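Alpha-glucosidase (Bacteroides thetaiotaomicron, PDB 5XFM) hydrolyses beta-L-arabinopyranosides and alpha-galactosides, acting as a bifunctional, calcium-binding enzyme of glycoside hydrolase family 97. Local coordinates at residues T298-D306 with A456-Q464; A471-F479 with F559-L570. The protein carries 1 engineered substitution. One frame throughout, in Å; residues are numbered along the deposited sequence.

Contact 1 (T298-D306 with A456-Q464). With CA (calcium ion), chain E.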
# COMPACT_ATOMS: atom_id res chain seq x y z
N THR A 298 -7.74 -18.14 -7.83
CA THR A 298 -6.70 -19.14 -7.87
C THR A 298 -5.63 -18.69 -8.86
O THR A 298 -5.91 -17.95 -9.80
CB THR A 298 -7.23 -20.53 -8.24
OG1 THR A 298 -7.93 -20.46 -9.48
CG2 THR A 298 -8.18 -21.03 -7.16
N TRP A 299 -4.41 -19.17 -8.67
CA TRP A 299 -3.27 -18.56 -9.32
C TRP A 299 -2.19 -19.61 -9.52
O TRP A 299 -1.48 -19.96 -8.57
CB TRP A 299 -2.76 -17.39 -8.48
CG TRP A 299 -1.61 -16.62 -9.06
CD1 TRP A 299 -1.31 -16.47 -10.38
CD2 TRP A 299 -0.64 -15.86 -8.33
NE1 TRP A 299 -0.19 -15.67 -10.52
CE2 TRP A 299 0.24 -15.29 -9.28
CE3 TRP A 299 -0.42 -15.62 -6.97
CZ2 TRP A 299 1.31 -14.48 -8.91
CZ3 TRP A 299 0.66 -14.82 -6.60
CH2 TRP A 299 1.51 -14.26 -7.57
N SER A 300 -2.10 -20.15 -10.73
CA SER A 300 -1.21 -21.27 -11.01
C SER A 300 0.28 -20.89 -10.97
O SER A 300 1.10 -21.66 -10.47
CB SER A 300 -1.56 -21.91 -12.37
OG SER A 300 -1.06 -21.17 -13.47
N TRP A 301 0.61 -19.71 -11.47
CA TRP A 301 2.02 -19.34 -11.64
C TRP A 301 2.82 -19.24 -10.34
O TRP A 301 4.02 -19.45 -10.35
CB TRP A 301 2.14 -18.02 -12.41
CG TRP A 301 3.56 -17.58 -12.59
CD1 TRP A 301 4.40 -17.90 -13.62
CD2 TRP A 301 4.33 -16.78 -11.69
NE1 TRP A 301 5.64 -17.33 -13.42
CE2 TRP A 301 5.62 -16.64 -12.24
CE3 TRP A 301 4.05 -16.16 -10.46
CZ2 TRP A 301 6.62 -15.91 -11.61
CZ3 TRP A 301 5.05 -15.43 -9.84
CH2 TRP A 301 6.32 -15.31 -10.42
N ILE A 302 2.20 -18.85 -9.23
CA ILE A 302 2.98 -18.63 -8.02
C ILE A 302 3.73 -19.92 -7.59
O ILE A 302 4.93 -19.88 -7.34
CB ILE A 302 2.11 -18.09 -6.85
CG1 ILE A 302 2.96 -17.93 -5.59
CG2 ILE A 302 0.89 -18.95 -6.58
CD1 ILE A 302 4.14 -17.01 -5.76
N LEU A 303 3.04 -21.05 -7.58
CA LEU A 303 3.66 -22.31 -7.15
C LEU A 303 4.07 -23.23 -8.30
O LEU A 303 4.97 -24.05 -8.14
CB LEU A 303 2.71 -23.05 -6.21
CG LEU A 303 2.71 -22.54 -4.77
CD1 LEU A 303 1.69 -23.29 -3.94
CD2 LEU A 303 4.10 -22.70 -4.18
N TRP A 304 3.39 -23.12 -9.45
CA TRP A 304 3.67 -24.00 -10.58
C TRP A 304 4.46 -23.29 -11.68
O TRP A 304 4.93 -23.91 -12.63
CB TRP A 304 2.37 -24.57 -11.13
CG TRP A 304 1.67 -25.52 -10.18
CD1 TRP A 304 1.96 -25.73 -8.86
CD2 TRP A 304 0.56 -26.38 -10.49
NE1 TRP A 304 1.10 -26.66 -8.33
CE2 TRP A 304 0.23 -27.08 -9.31
CE3 TRP A 304 -0.18 -26.63 -11.65
CZ2 TRP A 304 -0.80 -28.01 -9.26
CZ3 TRP A 304 -1.22 -27.55 -11.59
CH2 TRP A 304 -1.51 -28.23 -10.40
N GLN A 305 4.59 -21.97 -11.54
CA GLN A 305 5.45 -21.13 -12.39
C GLN A 305 5.14 -21.22 -13.89
O GLN A 305 4.03 -21.58 -14.28
CB GLN A 305 6.92 -21.47 -12.13
CG GLN A 305 7.36 -21.20 -10.69
CD GLN A 305 7.45 -19.73 -10.36
OE1 GLN A 305 8.12 -18.97 -11.06
NE2 GLN A 305 6.78 -19.31 -9.29
N ASP A 306 6.13 -20.89 -14.71
CA ASP A 306 5.93 -20.73 -16.16
C ASP A 306 5.44 -22.01 -16.83
O ASP A 306 4.76 -21.97 -17.86
CB ASP A 306 7.23 -20.27 -16.84
CG ASP A 306 7.52 -18.79 -16.63
OD1 ASP A 306 6.66 -18.05 -16.11
OD2 ASP A 306 8.63 -18.35 -17.01
N ALA A 456 6.68 -9.50 -2.63
CA ALA A 456 5.53 -10.40 -2.53
C ALA A 456 5.96 -11.85 -2.30
O ALA A 456 7.15 -12.16 -2.25
CB ALA A 456 4.66 -10.30 -3.78
N SER A 457 4.97 -12.72 -2.15
CA SER A 457 5.19 -14.13 -1.85
C SER A 457 6.04 -14.84 -2.90
O SER A 457 6.64 -15.88 -2.61
CB SER A 457 3.83 -14.82 -1.70
OG SER A 457 3.14 -14.87 -2.93
N GLU A 458 6.08 -14.29 -4.12
CA GLU A 458 6.90 -14.85 -5.20
C GLU A 458 8.36 -14.98 -4.75
O GLU A 458 9.05 -15.93 -5.11
CB GLU A 458 6.81 -13.98 -6.47
CG GLU A 458 7.51 -12.62 -6.38
CD GLU A 458 7.48 -11.83 -7.69
OE1 GLU A 458 7.21 -12.42 -8.76
OE2 GLU A 458 7.72 -10.60 -7.63
N ASN A 459 8.81 -14.03 -3.94
CA ASN A 459 10.19 -14.04 -3.50
C ASN A 459 10.46 -15.25 -2.60
O ASN A 459 11.55 -15.82 -2.63
CB ASN A 459 10.54 -12.72 -2.79
CG ASN A 459 10.45 -11.52 -3.73
OD1 ASN A 459 9.55 -10.69 -3.61
ND2 ASN A 459 11.39 -11.44 -4.66
N MET A 460 9.46 -15.65 -1.83
CA MET A 460 9.60 -16.84 -1.00
C MET A 460 9.78 -18.07 -1.89
O MET A 460 10.48 -19.01 -1.53
CB MET A 460 8.40 -17.03 -0.08
CG MET A 460 8.25 -15.94 0.99
SD MET A 460 6.73 -16.16 1.93
CE MET A 460 6.87 -17.89 2.38
N VAL A 461 9.14 -18.08 -3.06
CA VAL A 461 9.34 -19.16 -4.01
C VAL A 461 10.75 -19.07 -4.57
O VAL A 461 11.41 -20.09 -4.79
CB VAL A 461 8.31 -19.15 -5.16
CG1 VAL A 461 8.48 -20.39 -6.04
CG2 VAL A 461 6.91 -19.09 -4.62
N PHE A 462 11.22 -17.85 -4.78
CA PHE A 462 12.51 -17.66 -5.44
C PHE A 462 13.69 -17.97 -4.52
O PHE A 462 14.69 -18.53 -4.97
CB PHE A 462 12.65 -16.23 -5.95
CG PHE A 462 11.63 -15.84 -6.98
CD1 PHE A 462 11.05 -16.80 -7.80
CD2 PHE A 462 11.26 -14.51 -7.14
CE1 PHE A 462 10.11 -16.44 -8.74
CE2 PHE A 462 10.32 -14.15 -8.09
CZ PHE A 462 9.74 -15.11 -8.89
N ASN A 463 13.57 -17.62 -3.25
CA ASN A 463 14.73 -17.58 -2.37
C ASN A 463 14.37 -17.93 -0.93
O ASN A 463 13.45 -17.36 -0.35
CB ASN A 463 15.38 -16.19 -2.45
CG ASN A 463 16.70 -16.08 -1.67
OD1 ASN A 463 16.98 -16.84 -0.74
ND2 ASN A 463 17.52 -15.11 -2.06
N GLN A 464 15.13 -18.87 -0.36
CA GLN A 464 14.93 -19.34 1.01
C GLN A 464 15.03 -18.22 2.03
O GLN A 464 14.41 -18.27 3.09
CB GLN A 464 15.97 -20.42 1.35
CG GLN A 464 15.79 -21.05 2.72
CD GLN A 464 14.47 -21.77 2.84
OE1 GLN A 464 14.03 -22.45 1.91
NE2 GLN A 464 13.82 -21.62 3.99
CA CA E . 6.95 -8.52 -8.94
O HOH W 1 8.24 -10.56 -10.44
O HOH W 2 7.27 -7.25 -10.90
O HOH W 3 9.36 -8.79 -9.54
O HOH W 4 5.14 -9.48 -10.21
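Ile302 and Glu458 mark the backbone register, their CA atoms 6.1 Å apart. The short helices 300-304 and 458-462 on which they lie run nearly parallel, crossing at 21° with their axes 9.7 Å apart at closest approach. Ile302 bridges the two helices: with CG1 anti to the backbone N, its CD1 is carried across to the second helix. There Ile302 CD1 sits 3.5 Å from Glu458 CA, while the same methyl meets Val461 CG2 obliquely at 3.6 Å. Val461 also packs against the carbonyl oxygen of Ile302, which is bonded by Gln305 NE2 of its own segment at 2.7 Å from above the carbonyl plane. The bent chain of Gln305 thus folds back over the helix end, and its OE1 lies over one face of the Trp301 indole and at the edge of the Phe462 ring. The family has a TIM-barrel catalytic domain; strand 295-299 is one of its parallel strands, and the contact lies just beyond that strand's C-terminal end, the side where such barrels carry their active sites. Here Glu458 holds calcium. Its CG lies between the backbone N and carbonyl carbon (chi1 72°), and the extended chain beyond brings Glu458 OE2 to 2.6 Å from the calcium ion, alongside Glu174 and Glu452. The other oxygen, Glu458 OE1, accepts a hydrogen bond from water 1, itself a calcium ligand, and lies 3.4 Å from Trp301 CH2 at the indole edge, with carboxylate and ring planes 68° apart. Trp301 CH2 also touches Phe462 CZ, the two side chains crossing at about a right angle. At its other end the indole is fixed by Trp301 NE1 donating in the ring plane to Asp306 OD1 at 3.0 Å. Ser457 OG also approaches Ile302 CD1, but its hydrogen bond goes to Gly490 O.

Contact 2 (A471-F479 with F559-L570)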
# COMPACT_ATOMS: atom_id res chain seq x y z
N ALA A 471 7.99 -13.97 8.52
CA ALA A 471 7.29 -13.51 9.71
C ALA A 471 7.61 -12.04 10.01
O ALA A 471 6.72 -11.26 10.30
CB ALA A 471 7.63 -14.39 10.90
N PHE A 472 8.88 -11.69 9.90
CA PHE A 472 9.36 -10.32 10.10
C PHE A 472 8.60 -9.30 9.22
O PHE A 472 8.03 -8.31 9.72
CB PHE A 472 10.87 -10.29 9.85
CG PHE A 472 11.49 -8.93 9.86
CD1 PHE A 472 11.61 -8.22 11.05
CD2 PHE A 472 12.02 -8.38 8.70
CE1 PHE A 472 12.21 -6.97 11.06
CE2 PHE A 472 12.62 -7.14 8.71
CZ PHE A 472 12.71 -6.43 9.89
N ASN A 473 8.58 -9.56 7.91
CA ASN A 473 7.91 -8.67 6.96
C ASN A 473 6.39 -8.64 7.16
O ASN A 473 5.76 -7.57 7.06
CB ASN A 473 8.25 -9.08 5.53
CG ASN A 473 9.71 -8.83 5.18
OD1 ASN A 473 10.44 -9.75 4.76
ND2 ASN A 473 10.16 -7.59 5.37
N THR A 474 5.82 -9.80 7.47
CA THR A 474 4.40 -9.88 7.83
C THR A 474 4.10 -9.01 9.05
O THR A 474 3.03 -8.42 9.16
CB THR A 474 3.96 -11.33 8.10
OG1 THR A 474 4.22 -12.13 6.94
CG2 THR A 474 2.48 -11.41 8.43
N CYS A 475 5.05 -8.93 9.97
CA CYS A 475 4.89 -8.11 11.16
C CYS A 475 5.30 -6.67 10.89
O CYS A 475 5.27 -5.83 11.79
CB CYS A 475 5.70 -8.66 12.33
SG CYS A 475 5.01 -10.14 13.09
N LEU A 476 5.71 -6.39 9.66
CA LEU A 476 5.91 -4.99 9.28
C LEU A 476 4.71 -4.40 8.54
O LEU A 476 4.27 -3.28 8.86
CB LEU A 476 7.18 -4.85 8.43
CG LEU A 476 8.50 -5.06 9.17
CD1 LEU A 476 9.64 -5.15 8.18
CD2 LEU A 476 8.75 -3.96 10.18
N HIS A 477 4.16 -5.15 7.59
CA HIS A 477 3.19 -4.60 6.63
C HIS A 477 1.95 -3.88 7.19
O HIS A 477 1.59 -2.83 6.66
CB HIS A 477 2.72 -5.72 5.70
CG HIS A 477 3.83 -6.29 4.88
ND1 HIS A 477 4.88 -5.53 4.43
CD2 HIS A 477 4.08 -7.56 4.49
CE1 HIS A 477 5.73 -6.30 3.76
NE2 HIS A 477 5.26 -7.53 3.78
N PRO A 478 1.30 -4.41 8.24
CA PRO A 478 0.13 -3.68 8.72
C PRO A 478 0.46 -2.31 9.30
O PRO A 478 -0.42 -1.46 9.38
CB PRO A 478 -0.45 -4.61 9.80
CG PRO A 478 0.60 -5.61 10.08
CD PRO A 478 1.38 -5.76 8.83
N PHE A 479 1.71 -2.11 9.72
CA PHE A 479 2.16 -0.82 10.26
C PHE A 479 2.65 0.14 9.17
O PHE A 479 2.68 1.36 9.39
CB PHE A 479 3.29 -1.03 11.28
CG PHE A 479 2.90 -1.87 12.47
CD1 PHE A 479 3.26 -3.21 12.54
CD2 PHE A 479 2.20 -1.32 13.54
CE1 PHE A 479 2.92 -3.98 13.64
CE2 PHE A 479 1.86 -2.09 14.64
CZ PHE A 479 2.22 -3.42 14.69
N PHE A 559 -6.79 -2.08 15.68
CA PHE A 559 -5.49 -2.52 16.17
C PHE A 559 -5.61 -2.95 17.62
O PHE A 559 -6.11 -2.20 18.47
CB PHE A 559 -4.45 -1.40 16.02
CG PHE A 559 -3.10 -1.74 16.60
CD1 PHE A 559 -2.30 -2.71 16.00
CD2 PHE A 559 -2.61 -1.07 17.71
CE1 PHE A 559 -1.05 -3.02 16.53
CE2 PHE A 559 -1.36 -1.37 18.24
CZ PHE A 559 -0.58 -2.35 17.65
N VAL A 560 -5.19 -4.18 17.90
CA VAL A 560 -5.30 -4.75 19.23
C VAL A 560 -3.97 -4.70 19.97
O VAL A 560 -3.91 -4.20 21.09
CB VAL A 560 -5.78 -6.22 19.15
CG1 VAL A 560 -6.01 -6.77 20.55
CG2 VAL A 560 -7.05 -6.32 18.32
N ASP A 561 -2.92 -5.20 19.33
CA ASP A 561 -1.59 -5.16 19.95
C ASP A 561 -0.52 -5.41 18.91
O ASP A 561 -0.83 -5.81 17.80
CB ASP A 561 -1.49 -6.18 21.08
CG ASP A 561 -0.29 -5.94 21.98
OD1 ASP A 561 0.14 -4.77 22.09
OD2 ASP A 561 0.23 -6.91 22.57
N GLY A 562 0.74 -5.17 19.27
CA GLY A 562 1.83 -5.47 18.36
C GLY A 562 3.03 -4.55 18.42
O GLY A 562 3.04 -3.52 19.09
N TYR A 563 4.07 -4.96 17.70
CA TYR A 563 5.27 -4.16 17.50
C TYR A 563 5.86 -4.57 16.15
O TYR A 563 6.00 -5.78 15.87
CB TYR A 563 6.28 -4.37 18.63
CG TYR A 563 7.41 -3.37 18.67
CD1 TYR A 563 7.32 -2.23 19.46
CD2 TYR A 563 8.55 -3.55 17.91
CE1 TYR A 563 8.34 -1.31 19.50
CE2 TYR A 563 9.58 -2.63 17.95
CZ TYR A 563 9.47 -1.51 18.74
OH TYR A 563 10.49 -0.59 18.78
N PRO A 564 6.19 -3.58 15.31
CA PRO A 564 6.62 -3.77 13.93
C PRO A 564 7.83 -4.68 13.80
O PRO A 564 8.89 -4.37 14.36
CB PRO A 564 6.96 -2.35 13.46
CG PRO A 564 6.17 -1.47 14.34
CD PRO A 564 6.16 -2.15 15.68
N GLY A 565 7.67 -5.78 13.07
CA GLY A 565 8.74 -6.73 12.83
C GLY A 565 8.84 -7.82 13.88
O GLY A 565 9.54 -8.81 13.69
N LYS A 566 8.10 -7.66 14.98
CA LYS A 566 8.18 -8.60 16.09
C LYS A 566 6.89 -9.40 16.22
O LYS A 566 6.91 -10.64 16.21
CB LYS A 566 8.49 -7.85 17.38
CG LYS A 566 9.95 -7.43 17.48
CD LYS A 566 10.20 -6.53 18.68
CE LYS A 566 11.69 -6.31 18.90
NZ LYS A 566 12.15 -4.99 18.39
N TYR A 567 5.76 -8.71 16.32
CA TYR A 567 4.48 -9.43 16.38
C TYR A 567 3.34 -8.50 16.02
O TYR A 567 3.48 -7.28 16.09
CB TYR A 567 4.27 -10.05 17.77
CG TYR A 567 3.94 -9.07 18.88
CD1 TYR A 567 4.92 -8.29 19.46
CD2 TYR A 567 2.64 -8.97 19.37
CE1 TYR A 567 4.62 -7.41 20.49
CE2 TYR A 567 2.33 -8.10 20.40
CZ TYR A 567 3.33 -7.32 20.95
OH TYR A 567 3.02 -6.45 21.97
N VAL A 568 2.22 -9.07 15.61
CA VAL A 568 1.08 -8.22 15.26
C VAL A 568 -0.25 -8.89 15.56
O VAL A 568 -0.44 -10.08 15.30
CB VAL A 568 1.13 -7.78 13.77
CG1 VAL A 568 1.06 -8.96 12.83
CG2 VAL A 568 0.00 -6.79 13.46
N VAL A 569 -1.15 -8.11 16.16
CA VAL A 569 -2.49 -8.55 16.55
C VAL A 569 -3.53 -7.52 16.13
O VAL A 569 -3.57 -6.41 16.69
CB VAL A 569 -2.60 -8.75 18.08
CG1 VAL A 569 -3.91 -9.45 18.43
CG2 VAL A 569 -1.41 -9.52 18.63
N LEU A 570 -4.37 -7.88 15.16
CA LEU A 570 -5.43 -6.96 14.73
C LEU A 570 -6.76 -7.67 14.47
O LEU A 570 -6.79 -8.86 14.12
CB LEU A 570 -5.01 -6.15 13.50
CG LEU A 570 -4.63 -6.75 12.15
CD1 LEU A 570 -5.85 -7.05 11.28
CD2 LEU A 570 -3.70 -5.78 11.46
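Cys475 and Gly565 bring the two backbones within 4.4 Å, CA to CA, where the chain leaving helix 471-474 passes the turn between strands 556-563 and 567-574. Gly565 N donates to Cys475 O over 2.7 Å at a nearly straight 165°, approaching from well above the carbonyl plane. The same oxygen receives a CA-H contact from Pro564, and Gly565 CA points its hydrogen at Phe472 O. Bare of a side chain and at positive phi, Gly565 has three residues closing in on it: Phe472 turns the edge of its ring to Gly565 O, with CD1 3.4 Å away, Leu476 CD2 rests 3.6 Å from Gly565 N, and Cys475 CB packs against Gly565 N and C. Cys475 SG reaches further along the turn, to 3.4 Å from Tyr567 CA. The two strands form a hairpin of the antiparallel C-terminal sheet, with classic beta bulges where Val560 and Asp561 face Val569 and where Lys566 and Tyr567 face Tyr563; the contact thus presses the hairpin's tip and one side against the catalytic domain. Phe479 is enclosed on several sides. Pro564 CG stands over one face of the Phe479 ring, 3.9 Å from the centroid and 15° off the normal, a CH-pi contact, while Phe559 CE1 approaches Phe479 CE2 obliquely at 3.6 Å, the two rings inclined at 74°. Val273 of helix 270-274 touches both phenylalanines. Beside them, Val568 has CG2 anti to the backbone N, a setting that brings this methyl to 3.6 Å from Pro478 CG and also near Phe479 CE1, leaving CG1 for Cys475 SG. Pro478 CB in turn meets Leu570 CD2, two residues further along the strand. Within the hairpin Tyr567 OH donates to Asp561 OD2, and Tyr563 OH is bonded to Asp180.

The contacts follow each other along the chain: contact 1 ends with 456-464, and residues 471-479 of contact 2 begin soon afterwards, beyond helix 464-468. Their centres are 23 Å apart and their nearest atoms about 7 Å, without touching. Contact 1 lies inside the barrel domain and includes a calcium ligand, whereas contact 2 joins that domain to the C-terminal sheet. The calcium ion is 12.9 Å from His477 NE2, the nearest atom of the contact 2 segments, so contact 2 plays no direct part in the metal site. The polypeptide leaving helix 458-462 passes from the calcium region, probably near the active site as in related enzymes, to the domain interface.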